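Local coordinates for putative periplasmic protein (Bacteroides vulgatus ATCC 8482, PDB 3DUE) that is of unknown function but belongs to a PepSY-like, beta-lactamase-inhibitor-like family of bacterial periplasmic proteins and may act as an inhibitor, at residues A[8-11]-A[12-15]; A[35-39]-A[40-44]; A[70-73]-A[74-78]. One frame throughout, in Å; residues are numbered along the deposited sequence.

How the contacts relate
Contacts 1 and 2 lie at the surface of the same half of the chain, and they touch: Ile-8, Leu-13 and Pro-14 of contact 1 all pack on Tyr-44 of contact 2. Contact 3 is partly buried and nearer the centre of the chain, with nearest atoms about 14 Å from either of the others. Contacts 1 and 3 are alike in kind, each a short 3-10 turn leading to a proline at the N-cap position of a helix. Their chemistry differs: a glutamine side chain ties the outer turn to its own backbone, whereas the inner one, also closed by a backbone bond, is packed with valines and a proline. Contact 2 is a hairpin tip, held by paired backbone bonds and dressed with polar and aromatic groups.

Contact 1: A[8-11]-A[12-15]; sequences IQVN and QLPQ
Gln-12 folds its side chain back over the residues before it and lays its amide oxygen against the backbone of Ile-8 and Gln-9. With CG beside its own backbone N (chi1 -64°) and the chain extended beyond that, Gln-12 OE1 reaches Gln-9 N at 3.0 Å. The bond is nearly straight, 173° at the hydrogen, and Gln-9 N lies in the plane of the Gln-12 carbonyl, on a lone pair of OE1. Gln-12 OE1 also rests 3.5 Å from Ile-8 CB. The backbone N of Gln-12 bonds to Gln-9 O at 3.0 Å; the OE1 bond holds the exposed Gln-12 side chain in place, while this backbone bond closes the first turn. Asn-11 comes from another direction: Asn-11 OD1 sits 3.6 Å from Gln-12 CG, and the two amide planes stand almost perpendicular, 87° apart. Beneath this polar layer Ile-8 and Leu-13 cross at about a right angle, Ile-8 CD1 meeting Leu-13 CD2 at 3.7 Å. Val-10 adds a looser touch, with Val-10 CG1 4.1 Å from Leu-13 CD1, while Val-10 O takes Leu-13 N at 3.0 Å, the second i to i+3 bond of the 3-10 turn. The turn bridges strand 6-7 and helix 15-24, with Pro-14 at the N-cap position of that helix and Leu-13 O accepting a bond from Gln-18 NE2 within it. On the sheet side, Ile-8 pairs by backbone bonds with Ala-33 and Val-10 rests on Val-30, both in strand 30-38, as Leu-13 reaches across to Val-46 of strand 41-48.

Contact 2: A[35-39]-A[40-44]; sequences METDW and FDKSY
Selenomethionine Met-35 sends CG opposite its backbone N (chi1 -177°) and runs straight to the selenium before the chain bends, which carries it alongside Tyr-44, the two side chains pointing the same way. Met-35 CG lies 3.6 Å from Tyr-44 CE1, and Met-35 SE is 4.9 Å from the centre of the Tyr-44 ring. The selenium stands 51° off the ring normal, making an oblique Met-aromatic contact. The chain of Lys-42 crosses the same side chain near its selenium. Met-35 was modelled in two conformers and this geometry belongs to one, so its side-chain contacts with Tyr-44 and Lys-42 are doubtful. On the other face of the sheet, Ser-43 OG turns in against the start of the Glu-36 side chain, 3.3 Å from Glu-36 CB, whereas the Glu-36 carboxylate leads away to a salt bridge with Lys-34. Between the two strands, Glu-36/Ser-43 and Asp-38/Asp-41 are the hydrogen-bonded pairs, each bonded N to O in both directions. Glu-36 N to Ser-43 O is short, 2.7 Å, and almost straight at 174°. Nearer the tip, Asp-41 N lies 2.8 Å from Asp-38 O. A water O donates to Asp-41 OD2 at 2.7 Å and bridges only weakly to Asp-38 O. Trp-39 and Phe-40 occupy the corners, Trp-39 with the positive phi that its place demands. The tip is thus a beta hairpin with a two-residue loop, Trp-39 and Phe-40, in a type II' turn, joining strands 30-38 and 41-48 of the antiparallel sheet.

Contact 3: A[70-73]-A[74-78]; sequences SAVP and VAVVP
Pro-73 O takes the N-H of Val-76, Val-76 N lying 3.0 Å from Pro-73 O, the bond that closes a 3-10 turn just ahead of helix 79-88. Its angle at the hydrogen is 158°. A second, overlapping turn is made by Val-77 N bonding to Val-74 O at 3.2 Å, and Pro-78 then takes the N-cap position of the helix. Val-74 O is also bonded by Lys-82 NZ from that helix, which links the turn to what comes after it. Val-76 CB comes to 3.4 Å from Pro-73 O, so the carbonyl that accepts the N-H is flanked by the apolar side chain of the same residue. Next to it, Val-76 CG2 approaches the proline ring, 4.2 Å from Pro-73 CB. Val-76 has two sets of neighbours beyond the turn, Phe-20 and His-24 of helix 15-24 and Trp-62 and Val-65 of strand 62-66. Val-72, buried, packs on Met-94 and Ile-97 of strand 94-99 and is joined to Met-94 by backbone bonding. Val-72 CG1, swung opposite the backbone N (chi1 178°), points into the turn and passes Val-76 CG1 at 4.3 Å. The side chains of Val-72 and Val-77 meet at about a right angle, Val-72 CG1 closing to 3.8 Å from Val-77 CG2.

Contact 1: A[8-11]-A[12-15]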
# COMPACT_ATOMS: atom_id res chain seq x y z
N ILE A 8 14.32 1.97 -11.76
CA ILE A 8 14.29 0.61 -12.20
C ILE A 8 13.13 0.41 -13.16
O ILE A 8 12.23 1.24 -13.26
CB ILE A 8 14.14 -0.40 -11.02
CG1 ILE A 8 12.76 -0.25 -10.32
CG2 ILE A 8 15.34 -0.31 -10.07
CD1 ILE A 8 12.42 -1.39 -9.35
N GLN A 9 13.23 -0.69 -13.89
CA GLN A 9 12.18 -1.18 -14.77
C GLN A 9 11.35 -2.15 -13.94
O GLN A 9 11.84 -2.68 -12.94
CB GLN A 9 12.77 -1.89 -15.98
CG GLN A 9 13.60 -0.97 -16.91
CD GLN A 9 12.70 -0.05 -17.69
OE1 GLN A 9 11.65 -0.49 -18.16
NE2 GLN A 9 13.07 1.23 -17.84
N VAL A 10 10.11 -2.37 -14.36
CA VAL A 10 9.18 -3.31 -13.72
C VAL A 10 9.77 -4.71 -13.62
O VAL A 10 9.63 -5.36 -12.57
CB VAL A 10 7.77 -3.34 -14.44
CG1 VAL A 10 6.87 -4.49 -13.94
CG2 VAL A 10 7.03 -2.01 -14.29
N ASN A 11 10.46 -5.17 -14.65
CA ASN A 11 11.05 -6.51 -14.57
C ASN A 11 12.20 -6.65 -13.57
O ASN A 11 12.72 -7.73 -13.39
CB ASN A 11 11.46 -7.05 -15.93
CG ASN A 11 12.55 -6.26 -16.57
OD1 ASN A 11 13.26 -5.44 -15.93
ND2 ASN A 11 12.74 -6.52 -17.84
N GLN A 12 12.61 -5.55 -12.94
CA GLN A 12 13.61 -5.58 -11.87
C GLN A 12 12.97 -5.65 -10.46
O GLN A 12 13.67 -5.72 -9.45
CB GLN A 12 14.57 -4.40 -11.96
CG GLN A 12 15.41 -4.42 -13.22
CD GLN A 12 16.31 -3.20 -13.34
OE1 GLN A 12 15.83 -2.09 -13.59
NE2 GLN A 12 17.62 -3.41 -13.20
N LEU A 13 11.65 -5.61 -10.39
CA LEU A 13 10.96 -5.81 -9.11
C LEU A 13 10.93 -7.30 -8.75
O LEU A 13 10.88 -8.16 -9.65
CB LEU A 13 9.50 -5.30 -9.24
CG LEU A 13 9.15 -3.84 -9.47
CD1 LEU A 13 7.69 -3.68 -10.04
CD2 LEU A 13 9.33 -3.00 -8.21
N PRO A 14 10.91 -7.63 -7.44
CA PRO A 14 10.75 -9.01 -7.11
C PRO A 14 9.49 -9.55 -7.78
O PRO A 14 8.51 -8.82 -7.97
CB PRO A 14 10.61 -8.99 -5.58
CG PRO A 14 11.33 -7.75 -5.17
CD PRO A 14 10.97 -6.78 -6.24
N GLN A 15 9.54 -10.82 -8.17
CA GLN A 15 8.43 -11.51 -8.80
C GLN A 15 7.07 -11.26 -8.12
O GLN A 15 6.07 -10.98 -8.79
CB GLN A 15 8.72 -13.01 -8.78
CG GLN A 15 7.61 -13.80 -9.37
CD GLN A 15 7.67 -15.31 -9.22
OE1 GLN A 15 6.65 -15.94 -9.45
NE2 GLN A 15 8.83 -15.91 -8.87

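Contact 2: A[35-39]-A[40-44]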
# COMPACT_ATOMS: atom_id res chain seq x y z
N MSE A 35 14.15 1.81 -6.69
CA MSE A 35 14.55 1.02 -5.55
C MSE A 35 15.17 1.99 -4.56
O MSE A 35 15.93 2.86 -4.97
CB MSE A 35 15.55 -0.06 -5.94
CG MSE A 35 15.92 -0.94 -4.78
SE MSE A 35 17.34 -2.16 -5.22
CE MSE A 35 18.69 -0.83 -5.94
N GLU A 36 14.83 1.85 -3.28
CA GLU A 36 15.30 2.69 -2.18
C GLU A 36 16.08 1.81 -1.18
O GLU A 36 15.88 0.61 -1.13
CB GLU A 36 14.11 3.32 -1.41
CG GLU A 36 13.34 4.46 -2.05
CD GLU A 36 13.90 5.88 -1.88
OE1 GLU A 36 15.08 6.07 -1.42
OE2 GLU A 36 13.14 6.84 -2.21
N THR A 37 16.99 2.43 -0.41
CA THR A 37 17.67 1.72 0.63
C THR A 37 17.55 2.50 1.93
O THR A 37 17.52 3.73 1.93
CB THR A 37 19.15 1.52 0.29
OG1 THR A 37 19.80 2.80 0.28
CG2 THR A 37 19.31 0.83 -1.04
N ASP A 38 17.49 1.76 3.03
CA ASP A 38 17.45 2.29 4.39
C ASP A 38 18.35 1.34 5.18
O ASP A 38 17.90 0.27 5.51
CB ASP A 38 16.02 2.22 4.90
CG ASP A 38 15.82 2.87 6.25
OD1 ASP A 38 16.74 3.52 6.81
OD2 ASP A 38 14.71 2.68 6.78
N TRP A 39 19.57 1.76 5.52
CA TRP A 39 20.58 0.88 6.11
C TRP A 39 20.63 -0.31 5.15
O TRP A 39 20.81 -0.08 3.95
CB TRP A 39 20.27 0.51 7.56
CG TRP A 39 20.46 1.71 8.45
CD1 TRP A 39 19.52 2.65 8.73
CD2 TRP A 39 21.66 2.13 9.09
NE1 TRP A 39 20.05 3.61 9.54
CE2 TRP A 39 21.36 3.32 9.78
CE3 TRP A 39 22.95 1.59 9.22
CZ2 TRP A 39 22.31 4.00 10.55
CZ3 TRP A 39 23.90 2.27 9.97
CH2 TRP A 39 23.57 3.46 10.65
N PHE A 40 20.47 -1.54 5.62
CA PHE A 40 20.52 -2.68 4.69
C PHE A 40 19.16 -3.13 4.20
O PHE A 40 19.07 -4.20 3.62
CB PHE A 40 21.28 -3.89 5.24
CG PHE A 40 22.82 -3.80 5.16
CD1 PHE A 40 23.47 -2.85 4.36
CD2 PHE A 40 23.58 -4.76 5.80
CE1 PHE A 40 24.88 -2.81 4.30
CE2 PHE A 40 24.98 -4.75 5.74
CZ PHE A 40 25.64 -3.77 4.97
N ASP A 41 18.11 -2.34 4.42
CA ASP A 41 16.76 -2.72 3.97
C ASP A 41 16.43 -2.09 2.63
O ASP A 41 16.55 -0.88 2.44
CB ASP A 41 15.72 -2.33 5.02
CG ASP A 41 15.78 -3.22 6.24
OD1 ASP A 41 15.91 -4.46 6.10
OD2 ASP A 41 15.71 -2.68 7.37
N LYS A 42 16.03 -2.91 1.67
CA LYS A 42 15.71 -2.37 0.37
C LYS A 42 14.23 -2.32 0.29
O LYS A 42 13.53 -3.12 0.96
CB LYS A 42 16.26 -3.22 -0.76
CG LYS A 42 17.77 -3.21 -0.89
CD LYS A 42 18.22 -4.26 -1.90
CE LYS A 42 19.71 -4.50 -1.82
NZ LYS A 42 20.18 -5.75 -2.50
N SER A 43 13.74 -1.34 -0.46
CA SER A 43 12.34 -1.19 -0.75
C SER A 43 12.20 -0.75 -2.21
O SER A 43 13.14 -0.24 -2.81
CB SER A 43 11.64 -0.24 0.20
OG SER A 43 12.19 1.05 0.13
N TYR A 44 11.01 -0.96 -2.75
CA TYR A 44 10.71 -0.66 -4.13
C TYR A 44 9.46 0.23 -4.16
O TYR A 44 8.58 0.02 -3.34
CB TYR A 44 10.43 -1.98 -4.86
CG TYR A 44 11.61 -2.89 -4.86
CD1 TYR A 44 12.58 -2.79 -5.85
CD2 TYR A 44 11.78 -3.87 -3.87
CE1 TYR A 44 13.66 -3.59 -5.84
CE2 TYR A 44 12.86 -4.71 -3.87
CZ TYR A 44 13.81 -4.55 -4.85
OH TYR A 44 14.90 -5.37 -4.92
O HOH W 1 16.27 -0.25 8.49

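Contact 3: A[70-73]-A[74-78]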
# COMPACT_ATOMS: atom_id res chain seq x y z
N SER A 70 -8.09 6.96 -6.54
CA SER A 70 -9.16 6.00 -6.88
C SER A 70 -9.63 5.39 -5.53
O SER A 70 -10.23 6.09 -4.73
CB SER A 70 -8.68 5.00 -7.94
OG SER A 70 -7.59 4.18 -7.53
N ALA A 71 -9.34 4.12 -5.27
CA ALA A 71 -9.64 3.46 -3.99
C ALA A 71 -8.75 2.24 -3.95
O ALA A 71 -8.32 1.76 -5.02
CB ALA A 71 -11.14 3.06 -3.90
N VAL A 72 -8.44 1.76 -2.75
CA VAL A 72 -7.65 0.52 -2.56
C VAL A 72 -8.51 -0.65 -3.03
O VAL A 72 -9.65 -0.74 -2.63
CB VAL A 72 -7.30 0.30 -1.09
CG1 VAL A 72 -6.51 -1.02 -0.85
CG2 VAL A 72 -6.44 1.52 -0.60
N PRO A 73 -7.99 -1.48 -3.93
CA PRO A 73 -8.78 -2.65 -4.35
C PRO A 73 -9.14 -3.52 -3.14
O PRO A 73 -8.28 -3.89 -2.34
CB PRO A 73 -7.84 -3.38 -5.30
CG PRO A 73 -6.98 -2.29 -5.85
CD PRO A 73 -6.70 -1.42 -4.66
N VAL A 74 -10.40 -3.92 -3.04
CA VAL A 74 -10.82 -4.62 -1.83
C VAL A 74 -10.09 -5.93 -1.57
O VAL A 74 -9.89 -6.32 -0.42
CB VAL A 74 -12.37 -4.81 -1.77
CG1 VAL A 74 -13.03 -3.46 -1.79
CG2 VAL A 74 -12.88 -5.64 -2.93
N ALA A 75 -9.65 -6.59 -2.64
CA ALA A 75 -8.99 -7.89 -2.50
C ALA A 75 -7.63 -7.76 -1.81
O ALA A 75 -7.10 -8.76 -1.34
CB ALA A 75 -8.86 -8.55 -3.84
N VAL A 76 -7.07 -6.54 -1.74
CA VAL A 76 -5.79 -6.31 -1.09
C VAL A 76 -5.89 -6.24 0.46
O VAL A 76 -4.92 -6.50 1.19
CB VAL A 76 -5.16 -5.00 -1.63
CG1 VAL A 76 -4.02 -4.47 -0.75
CG2 VAL A 76 -4.76 -5.20 -3.10
N VAL A 77 -7.07 -5.92 0.94
CA VAL A 77 -7.30 -5.64 2.35
C VAL A 77 -7.65 -6.84 3.19
O VAL A 77 -8.59 -7.58 2.88
CB VAL A 77 -8.44 -4.56 2.53
CG1 VAL A 77 -8.64 -4.16 3.97
CG2 VAL A 77 -8.10 -3.33 1.73
N PRO A 78 -6.94 -7.01 4.31
CA PRO A 78 -7.26 -8.12 5.22
C PRO A 78 -8.75 -8.10 5.62
O PRO A 78 -9.30 -7.04 5.89
CB PRO A 78 -6.33 -7.88 6.42
CG PRO A 78 -5.22 -7.06 5.88
CD PRO A 78 -5.83 -6.19 4.83